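Local structure of Exo-beta-1,3-galactanase (Bifidobacterium bifidum, 5FLW) at residues A[153-156]-A[157-160]; A[206-210]-A[211-215]; A[238-241]-A[242-245]. The protein probably hydrolyses beta-1,3-galactan from the chain end, as a putative exo-beta-1,3-galactanase of glycoside hydrolase family 43. All coordinates share one frame; numbering follows the deposited sequence.

Interaction 1 of 3, residues A[153-156]-A[157-160]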
ATOM      1  N   SER A 153       4.665  -1.370  -8.919  1.00 10.83           N
ATOM      2  CA  SER A 153       5.138  -0.012  -9.194  1.00 13.00           C
ATOM      3  C   SER A 153       4.400   0.567 -10.394  1.00 11.37           C
ATOM      4  O   SER A 153       4.585   0.089 -11.521  1.00 12.29           O
ATOM      5  CB  SER A 153       6.656  -0.025  -9.485  1.00 12.31           C
ATOM      6  OG  SER A 153       7.097   1.218 -10.032  1.00 12.41           O
ATOM      7  N   GLU A 154       3.637   1.638 -10.176  1.00 11.81           N
ATOM      8  CA  GLU A 154       2.918   2.279 -11.272  1.00 10.39           C
ATOM      9  C   GLU A 154       3.869   3.151 -12.088  1.00  9.83           C
ATOM     10  O   GLU A 154       4.577   4.005 -11.538  1.00 11.68           O
ATOM     11  CB  GLU A 154       1.738   3.106 -10.745  1.00  9.94           C
ATOM     12  CG  GLU A 154       0.742   3.536 -11.841  1.00 12.51           C
ATOM     13  CD  GLU A 154       1.105   4.848 -12.541  1.00 16.47           C
ATOM     14  OE1 GLU A 154       1.610   5.772 -11.864  1.00 14.31           O
ATOM     15  OE2 GLU A 154       0.882   4.961 -13.775  1.00 14.80           O
ATOM     16  N   ASP A 155       3.869   2.933 -13.405  1.00 11.46           N
ATOM     17  CA  ASP A 155       4.790   3.564 -14.350  1.00 12.03           C
ATOM     18  C   ASP A 155       3.933   4.173 -15.458  1.00 13.41           C
ATOM     19  O   ASP A 155       3.381   3.435 -16.295  1.00 11.57           O
ATOM     20  CB  ASP A 155       5.746   2.481 -14.862  1.00 13.20           C
ATOM     21  CG  ASP A 155       6.557   2.878 -16.092  1.00 10.94           C
ATOM     22  OD1 ASP A 155       6.423   3.988 -16.650  1.00 12.61           O
ATOM     23  OD2 ASP A 155       7.351   1.989 -16.529  1.00 14.11           O
ATOM     24  N   ARG A 156       3.810   5.516 -15.459  1.00 12.29           N
ATOM     25  CA  ARG A 156       2.825   6.162 -16.342  1.00 12.72           C
ATOM     26  C   ARG A 156       3.057   5.862 -17.828  1.00 15.57           C
ATOM     27  O   ARG A 156       2.104   5.908 -18.626  1.00 16.34           O
ATOM     28  CB  ARG A 156       2.747   7.661 -16.099  1.00 14.98           C
ATOM     29  CG  ARG A 156       1.445   8.324 -16.655  1.00 13.11           C
ATOM     30  CD  ARG A 156       0.170   7.851 -15.932  1.00 13.11           C
ATOM     31  NE  ARG A 156       0.402   7.656 -14.493  1.00 14.21           N
ATOM     32  CZ  ARG A 156       0.182   8.571 -13.537  1.00 17.06           C
ATOM     33  NH1 ARG A 156      -0.297   9.783 -13.828  1.00 15.10           N
ATOM     34  NH2 ARG A 156       0.471   8.273 -12.269  1.00 15.75           N
ATOM     35  N   ASP A 157       4.303   5.571 -18.232  1.00 12.66           N
ATOM     36  CA  ASP A 157       4.571   5.340 -19.647  1.00 14.17           C
ATOM     37  C   ASP A 157       4.268   3.905 -20.091  1.00 15.63           C
ATOM     38  O   ASP A 157       4.161   3.667 -21.300  1.00 19.00           O
ATOM     39  CB  ASP A 157       6.029   5.640 -19.996  1.00 16.33           C
ATOM     40  CG  ASP A 157       6.443   7.079 -19.700  1.00 17.05           C
ATOM     41  OD1 ASP A 157       5.671   8.026 -19.968  1.00 18.88           O
ATOM     42  OD2 ASP A 157       7.570   7.225 -19.175  1.00 29.96           O
ATOM     43  N   HIS A 158       4.160   2.931 -19.146  1.00 15.32           N
ATOM     44  CA  HIS A 158       4.106   1.515 -19.535  1.00 16.27           C
ATOM     45  C   HIS A 158       2.946   0.724 -18.944  1.00 18.59           C
ATOM     46  O   HIS A 158       2.356  -0.128 -19.642  1.00 19.28           O
ATOM     47  CB  HIS A 158       5.428   0.763 -19.234  1.00 14.19           C
ATOM     48  CG  HIS A 158       6.631   1.364 -19.893  1.00 14.13           C
ATOM     49  ND1 HIS A 158       7.643   1.973 -19.190  1.00 14.70           N
ATOM     50  CD2 HIS A 158       6.966   1.471 -21.198  1.00 17.10           C
ATOM     51  CE1 HIS A 158       8.562   2.419 -20.027  1.00 15.73           C
ATOM     52  NE2 HIS A 158       8.175   2.127 -21.253  1.00 17.75           N
ATOM     53  N   GLY A 159       2.620   0.953 -17.684  1.00 14.12           N
ATOM     54  CA  GLY A 159       1.650   0.164 -16.970  1.00 15.98           C
ATOM     55  C   GLY A 159       2.125  -0.000 -15.551  1.00 14.95           C
ATOM     56  O   GLY A 159       3.078   0.650 -15.116  1.00 14.24           O
ATOM     57  N   THR A 160       1.456  -0.878 -14.802  1.00 13.95           N
ATOM     58  CA  THR A 160       1.867  -1.136 -13.429  1.00 12.89           C
ATOM     59  C   THR A 160       2.655  -2.446 -13.398  1.00 15.49           C
ATOM     60  O   THR A 160       2.165  -3.486 -13.875  1.00 13.16           O
ATOM     61  CB  THR A 160       0.672  -1.106 -12.481  1.00 11.53           C
ATOM     62  OG1 THR A 160       0.092   0.207 -12.567  1.00 15.26           O
ATOM     63  CG2 THR A 160       1.096  -1.392 -11.035  1.00 14.47           C
TER
HETATM   64  O   HOH W   1       8.753   5.104 -17.559  1.00 13.02           O
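The carbonyl O of Asp-155 is gripped by two backbone amides in succession: Gly-159 N comes in at 2.9 Å within the carbonyl plane, and His-158 N comes in at 3.0 Å from above it. With His-158 and Gly-159 both set against Asp-155, this is a classic beta bulge, here right at the turn of a hairpin. Asp-155 N returns a bond to Gly-159 O, which completes an antiparallel hydrogen-bonded pair. The backbone angles of Gly-159 suit a glycine, because a CB would be pressed against the carbonyl O of His-158.

The carboxylate of Asp-155 ties the turn down a second time. With CG anti to the backbone N (chi1 166°), it is set beside the turn, within range of Asp-157 N and the His-158 ring. OD2 accepts a hydrogen bond from His-158 ND1 at 2.7 Å; it sits at the ring edge, exactly in the ring plane, while the carboxylate stands almost perpendicular to the imidazole. His-161 NE2 bonds to the same OD2. The other oxygen, OD1, accepts from Asp-157 N at 3.1 Å, and a water that donates to both OD1 and Asp-157 OD2 bridges the two acids, which probably eases their mutual repulsion.

In the turn, the bent chain of Arg-156 comes back to Glu-154, whose carboxylate lies at the guanidinium edge. NH2 meets OE1 and NE meets OE2, each at 2.8 Å, a salt bridge whose paired bonds restrain the rotation of both groups. Glu-154 and Thr-160 form an antiparallel non-hydrogen-bonded pair, their side chains on one face of the sheet; Thr-160 OG1 lies 3.5 Å from Glu-154 CG and bonds to Leu-188 O.

The hairpin links strands 149-155 and 159-165, the inner pair of a four-stranded blade flanked by strands 139-143 and 172-179, with Tyr-134 meeting the His-158 ring.

Interaction 2 of 3, residues A[206-210]-A[211-215]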
ATOM      1  N   GLN A 206      -8.276   3.650 -10.483  1.00 15.51           N
ATOM      2  CA  GLN A 206      -8.121   4.410 -11.721  1.00 17.84           C
ATOM      3  C   GLN A 206      -7.388   5.718 -11.427  1.00 14.24           C
ATOM      4  O   GLN A 206      -7.201   6.111 -10.271  1.00 16.81           O
ATOM      5  CB  GLN A 206      -9.471   4.652 -12.416  1.00 14.84           C
ATOM      6  CG  GLN A 206     -10.285   3.377 -12.589  1.00 20.99           C
ATOM      7  CD  GLN A 206     -11.607   3.622 -13.320  1.00 24.29           C
ATOM      8  OE1 GLN A 206     -12.685   3.199 -12.869  1.00 27.74           O
ATOM      9  NE2 GLN A 206     -11.549   4.313 -14.443  1.00 27.82           N
ATOM     10  N   LEU A 207      -6.943   6.378 -12.499  1.00 18.62           N
ATOM     11  CA  LEU A 207      -6.189   7.632 -12.425  1.00 17.54           C
ATOM     12  C   LEU A 207      -7.209   8.745 -12.639  1.00 23.01           C
ATOM     13  O   LEU A 207      -7.506   9.131 -13.773  1.00 28.92           O
ATOM     14  CB  LEU A 207      -5.089   7.661 -13.488  1.00 18.29           C
ATOM     15  CG  LEU A 207      -4.097   6.487 -13.452  1.00 17.14           C
ATOM     16  CD1 LEU A 207      -3.052   6.622 -14.549  1.00 19.15           C
ATOM     17  CD2 LEU A 207      -3.410   6.390 -12.126  1.00 33.16           C
ATOM     18  N   THR A 208      -7.775   9.243 -11.543  1.00 20.91           N
ATOM     19  CA  THR A 208      -8.779  10.305 -11.607  1.00 21.68           C
ATOM     20  C   THR A 208      -8.438  11.421 -10.627  1.00 27.20           C
ATOM     21  O   THR A 208      -9.319  12.074 -10.080  1.00 21.35           O
ATOM     22  CB  THR A 208     -10.198   9.774 -11.308  1.00 19.79           C
ATOM     23  OG1 THR A 208     -10.264   9.292  -9.961  1.00 20.49           O
ATOM     24  CG2 THR A 208     -10.561   8.645 -12.256  1.00 21.30           C
ATOM     25  N   SER A 209      -7.143  11.620 -10.421  1.00 36.21           N
ATOM     26  CA  SER A 209      -6.626  12.633  -9.507  1.00 41.66           C
ATOM     27  C   SER A 209      -7.251  12.562  -8.113  1.00 23.94           C
ATOM     28  O   SER A 209      -7.288  11.500  -7.513  1.00 25.55           O
ATOM     29  CB  SER A 209      -6.694  14.043 -10.105  1.00 42.27           C
ATOM     30  OG  SER A 209      -7.991  14.393 -10.551  1.00 34.45           O
ATOM     31  N   TRP A 210      -7.727  13.691  -7.594  1.00 34.73           N
ATOM     32  CA  TRP A 210      -8.314  13.709  -6.253  1.00 21.84           C
ATOM     33  C   TRP A 210      -9.661  12.996  -6.144  1.00 23.98           C
ATOM     34  O   TRP A 210     -10.016  12.506  -5.078  1.00 23.81           O
ATOM     35  CB  TRP A 210      -8.383  15.137  -5.706  1.00 21.41           C
ATOM     36  CG  TRP A 210      -7.026  15.722  -5.459  1.00 22.79           C
ATOM     37  CD1 TRP A 210      -6.298  16.478  -6.320  1.00 22.07           C
ATOM     38  CD2 TRP A 210      -6.228  15.574  -4.280  1.00 20.14           C
ATOM     39  NE1 TRP A 210      -5.097  16.820  -5.752  1.00 20.44           N
ATOM     40  CE2 TRP A 210      -5.032  16.280  -4.497  1.00 19.92           C
ATOM     41  CE3 TRP A 210      -6.412  14.921  -3.058  1.00 18.94           C
ATOM     42  CZ2 TRP A 210      -4.024  16.351  -3.544  1.00 17.43           C
ATOM     43  CZ3 TRP A 210      -5.409  14.993  -2.112  1.00 20.63           C
ATOM     44  CH2 TRP A 210      -4.233  15.704  -2.358  1.00 22.44           C
ATOM     45  N   ASP A 211     -10.400  12.935  -7.243  1.00 18.89           N
ATOM     46  CA  ASP A 211     -11.683  12.247  -7.254  1.00 19.68           C
ATOM     47  C   ASP A 211     -11.501  10.749  -7.011  1.00 20.39           C
ATOM     48  O   ASP A 211     -10.551  10.123  -7.497  1.00 20.32           O
ATOM     49  CB  ASP A 211     -12.385  12.476  -8.591  1.00 23.76           C
ATOM     50  CG  ASP A 211     -12.798  13.945  -8.808  1.00 35.04           C
ATOM     51  OD1 ASP A 211     -13.164  14.658  -7.833  1.00 45.93           O
ATOM     52  OD2 ASP A 211     -12.726  14.389  -9.975  1.00 55.03           O
ATOM     53  N   THR A 212     -12.415  10.175  -6.237  1.00 21.76           N
ATOM     54  CA  THR A 212     -12.475   8.732  -6.084  1.00 15.97           C
ATOM     55  C   THR A 212     -13.173   8.120  -7.299  1.00 22.99           C
ATOM     56  O   THR A 212     -13.930   8.784  -8.020  1.00 21.81           O
ATOM     57  CB  THR A 212     -13.178   8.389  -4.770  1.00 16.87           C
ATOM     58  OG1 THR A 212     -14.415   9.102  -4.701  1.00 17.96           O
ATOM     59  CG2 THR A 212     -12.307   8.808  -3.571  1.00 17.41           C
ATOM     60  N   ASN A 213     -12.902   6.836  -7.532  1.00 17.25           N
ATOM     61  CA  ASN A 213     -13.406   6.132  -8.700  1.00 17.93           C
ATOM     62  C   ASN A 213     -13.738   4.698  -8.318  1.00 17.49           C
ATOM     63  O   ASN A 213     -13.447   4.239  -7.207  1.00 16.90           O
ATOM     64  CB  ASN A 213     -12.378   6.172  -9.863  1.00 19.49           C
ATOM     65  CG  ASN A 213     -11.023   5.537  -9.490  1.00 14.49           C
ATOM     66  OD1 ASN A 213     -10.891   4.317  -9.418  1.00 17.68           O
ATOM     67  ND2 ASN A 213     -10.013   6.375  -9.299  1.00 17.86           N
ATOM     68  N   ASP A 214     -14.351   3.983  -9.260  1.00 16.12           N
ATOM     69  CA  ASP A 214     -14.651   2.570  -9.056  1.00 20.00           C
ATOM     70  C   ASP A 214     -13.350   1.799  -9.266  1.00 15.96           C
ATOM     71  O   ASP A 214     -12.878   1.631 -10.403  1.00 16.86           O
ATOM     72  CB  ASP A 214     -15.748   2.110 -10.011  1.00 18.36           C
ATOM     73  CG  ASP A 214     -17.102   2.724  -9.699  1.00 24.94           C
ATOM     74  OD1 ASP A 214     -17.382   3.068  -8.517  1.00 22.16           O
ATOM     75  OD2 ASP A 214     -17.919   2.829 -10.652  1.00 23.59           O
ATOM     76  N   ASN A 215     -12.749   1.352  -8.157  1.00 15.31           N
ATOM     77  CA  ASN A 215     -11.509   0.596  -8.218  1.00 14.69           C
ATOM     78  C   ASN A 215     -11.775  -0.815  -8.774  1.00 17.02           C
ATOM     79  O   ASN A 215     -12.910  -1.310  -8.790  1.00 17.21           O
ATOM     80  CB  ASN A 215     -10.869   0.506  -6.830  1.00 14.49           C
ATOM     81  CG  ASN A 215     -10.429   1.880  -6.253  1.00 14.51           C
ATOM     82  OD1 ASN A 215     -10.002   1.941  -5.099  1.00 14.85           O
ATOM     83  ND2 ASN A 215     -10.550   2.960  -7.031  1.00 14.85           N
TER
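A chi1 of 59° in Asn-213 and of 64° in Thr-208 sets the amide of one and the hydroxyl of the other between their own backbone N and carbonyl carbon, and there the two polar ends meet inside the loop. Asn-213 ND2 donates to Thr-208 OG1 at 3.0 Å, a nearly straight bond with the hydroxyl close to the amide plane. The hydroxyl in turn donates to Asp-211 O, 2.6 Å from OG1, approaching from above that carbonyl's plane.

The same amide also holds the backbone of Gln-206. Its OD1 receives Gln-206 N at 2.9 Å, and its ND2 reaches Gln-206 O at 3.0 Å, more bent and well above the carbonyl plane. One side-chain amide thus bonds both the N and the O of Gln-206. An alanine in place of Asn-213 is likely to leave Gln-206 N and O and the Thr-208 hydroxyl without these mates, and the loop freer to open.

At the far end, Thr-208 to Asp-211 forms a type II' beta turn, closed by a weak bond of 3.2 Å from Asp-211 N to Thr-208 O. Ser-209 OG also donates a hydrogen bond to that oxygen. The loop connects strands 199-205 and 216-220, and its shape probably owes much to these internal polar bonds, with the buried Asn-213 amide joining the Gln-206 backbone to the Thr-208 hydroxyl.

Interaction 3 of 3, residues A[238-241]-A[242-245]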
ATOM      1  N   ALA A 238     -20.362   3.473  -6.714  1.00 19.81           N
ATOM      2  CA  ALA A 238     -20.055   3.705  -5.303  1.00 18.57           C
ATOM      3  C   ALA A 238     -18.688   4.353  -5.106  1.00 20.75           C
ATOM      4  O   ALA A 238     -18.365   4.744  -3.978  1.00 20.05           O
ATOM      5  CB  ALA A 238     -20.097   2.415  -4.483  1.00 20.08           C
ATOM      6  N   LYS A 239     -17.864   4.455  -6.162  1.00 20.57           N
ATOM      7  CA  LYS A 239     -16.506   5.015  -6.056  1.00 16.68           C
ATOM      8  C   LYS A 239     -15.695   4.329  -4.950  1.00 17.86           C
ATOM      9  O   LYS A 239     -14.958   4.979  -4.211  1.00 16.30           O
ATOM     10  CB  LYS A 239     -16.506   6.539  -5.850  1.00 17.50           C
ATOM     11  CG  LYS A 239     -17.326   7.378  -6.803  1.00 22.12           C
ATOM     12  CD  LYS A 239     -16.858   7.278  -8.217  1.00 30.80           C
ATOM     13  CE  LYS A 239     -17.665   8.265  -9.081  1.00 43.89           C
ATOM     14  NZ  LYS A 239     -17.581   7.990 -10.572  1.00 54.65           N
ATOM     15  N   THR A 240     -15.833   2.998  -4.837  1.00 16.06           N
ATOM     16  CA  THR A 240     -15.126   2.223  -3.808  1.00 14.78           C
ATOM     17  C   THR A 240     -15.479   2.754  -2.414  1.00 17.23           C
ATOM     18  O   THR A 240     -14.616   2.937  -1.548  1.00 15.20           O
ATOM     19  CB  THR A 240     -13.607   2.208  -4.047  1.00 14.25           C
ATOM     20  OG1 THR A 240     -13.339   2.125  -5.453  1.00 17.10           O
ATOM     21  CG2 THR A 240     -12.970   0.998  -3.381  1.00 16.10           C
ATOM     22  N   TYR A 241     -16.757   3.089  -2.230  1.00 16.82           N
ATOM     23  CA  TYR A 241     -17.237   3.733  -0.997  1.00 17.90           C
ATOM     24  C   TYR A 241     -16.482   5.036  -0.712  1.00 16.42           C
ATOM     25  O   TYR A 241     -16.054   5.318   0.419  1.00 15.56           O
ATOM     26  CB  TYR A 241     -17.298   2.761   0.184  1.00 18.05           C
ATOM     27  CG  TYR A 241     -18.322   1.707  -0.127  1.00 16.96           C
ATOM     28  CD1 TYR A 241     -19.660   2.050  -0.229  1.00 18.64           C
ATOM     29  CD2 TYR A 241     -17.948   0.389  -0.406  1.00 20.99           C
ATOM     30  CE1 TYR A 241     -20.619   1.110  -0.549  1.00 20.38           C
ATOM     31  CE2 TYR A 241     -18.893  -0.569  -0.724  1.00 17.61           C
ATOM     32  CZ  TYR A 241     -20.238  -0.200  -0.803  1.00 21.79           C
ATOM     33  OH  TYR A 241     -21.244  -1.118  -1.110  1.00 24.96           O
ATOM     34  N   ASP A 242     -16.329   5.830  -1.781  1.00 15.65           N
ATOM     35  CA  ASP A 242     -15.648   7.122  -1.749  1.00 15.16           C
ATOM     36  C   ASP A 242     -14.270   7.016  -1.091  1.00 15.49           C
ATOM     37  O   ASP A 242     -13.956   7.705  -0.116  1.00 15.73           O
ATOM     38  CB  ASP A 242     -16.519   8.214  -1.114  1.00 15.60           C
ATOM     39  CG  ASP A 242     -15.905   9.607  -1.252  1.00 18.50           C
ATOM     40  OD1 ASP A 242     -15.084   9.826  -2.167  1.00 18.21           O
ATOM     41  OD2 ASP A 242     -16.258  10.486  -0.430  1.00 19.70           O
ATOM     42  N   SER A 243     -13.454   6.096  -1.611  1.00 16.04           N
ATOM     43  CA  SER A 243     -12.100   5.920  -1.110  1.00 14.17           C
ATOM     44  C   SER A 243     -11.208   5.486  -2.262  1.00 14.00           C
ATOM     45  O   SER A 243     -11.680   5.182  -3.362  1.00 15.01           O
ATOM     46  CB  SER A 243     -12.033   4.893   0.044  1.00 14.19           C
ATOM     47  OG  SER A 243     -12.112   3.548  -0.424  1.00 15.07           O
ATOM     48  N   GLN A 244      -9.909   5.434  -1.982  1.00 13.02           N
ATOM     49  CA  GLN A 244      -8.915   4.900  -2.907  1.00 12.73           C
ATOM     50  C   GLN A 244      -8.258   3.696  -2.238  1.00 14.08           C
ATOM     51  O   GLN A 244      -7.644   3.841  -1.171  1.00 13.27           O
ATOM     52  CB  GLN A 244      -7.844   5.949  -3.240  1.00 11.51           C
ATOM     53  CG  GLN A 244      -6.813   5.403  -4.253  1.00 12.68           C
ATOM     54  CD  GLN A 244      -5.671   6.368  -4.551  1.00 11.89           C
ATOM     55  OE1 GLN A 244      -5.333   7.211  -3.720  1.00 14.00           O
ATOM     56  NE2 GLN A 244      -5.079   6.253  -5.753  1.00 13.57           N
ATOM     57  N   VAL A 245      -8.388   2.510  -2.862  1.00 11.89           N
ATOM     58  CA  VAL A 245      -7.821   1.296  -2.271  1.00 14.25           C
ATOM     59  C   VAL A 245      -6.367   1.544  -1.896  1.00 15.04           C
ATOM     60  O   VAL A 245      -5.587   2.146  -2.650  1.00 11.39           O
ATOM     61  CB  VAL A 245      -7.970   0.064  -3.189  1.00 13.50           C
ATOM     62  CG1 VAL A 245      -7.195   0.232  -4.503  1.00 12.29           C
ATOM     63  CG2 VAL A 245      -7.492  -1.201  -2.467  1.00 12.27           C
TER
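From Lys-239 to Asp-242 all phi and psi angles are positive, near 55° and 45°, so the chain makes one turn of left-handed alpha-helix before it straightens into strand 244-250. Two bonds of the i to i+4 kind close it: Asp-242 N to Ala-238 O and Ser-243 N to Lys-239 O, both 3.2 Å. The first lies in the carbonyl plane, and in the second the donor lies nearly in line with the C=O bond. Such a turn is uncommon for residues that carry side chains, and here there are four in a row.

Ser-243 supplies a side-chain bond to the turn. Its OG sits between its backbone N and carbonyl carbon (chi1 77°), folded back toward the turn, and donates to Thr-240 O at 2.8 Å, within the plane of that carbonyl. Thr-240 CB lies 3.6 Å from Ser-243 O, while Thr-240 OG1 is taken up by Asn-213 O and Asn-215 N. On the side of the turn that Ala-238 and Tyr-241 share, Ala-238 CB rests 4.2 Å above one face of the Tyr-241 ring, offset toward its rim.

The carboxylate of Asp-242 is engaged outside the turn, by Thr-212 OG1 and, in a salt bridge, by Arg-304. Arg-267 reaches the carbonyl oxygens of Tyr-241 and Asp-242, and Phe-263 of the adjacent strand 261-266 packs against Thr-240 and Ser-243.

Chemically, then, the turn's carbonyls do not go unused as the chain leaves for strand 244-250. Those of Ala-238 and Lys-239 take backbone amides, and that of Thr-240 takes a serine hydroxyl; this probably helps hold the left-handed turn.

Overall arrangement
Interactions 2 and 3 form one polar assembly, their centres 8 Å apart. Thr-212 OG1 and Asp-242 OD1 lie 2.7 Å from each other, as do Asn-213 O and Thr-240 OG1; both pairs are probable hydrogen bonds that dock the loop 206-215 onto the left-handed turn. Interaction 1 stands further off, about 16 Å from interaction 2 and 21 Å from interaction 3, centre to centre. Of the two it touches only the loop, where Arg-156 NE packs 3.6 Å from Leu-207 CD1. The three contacts thus lie along successive four-stranded antiparallel blades of the five-bladed beta-propeller characteristic of family 43, the last at the entry to strand 244-250.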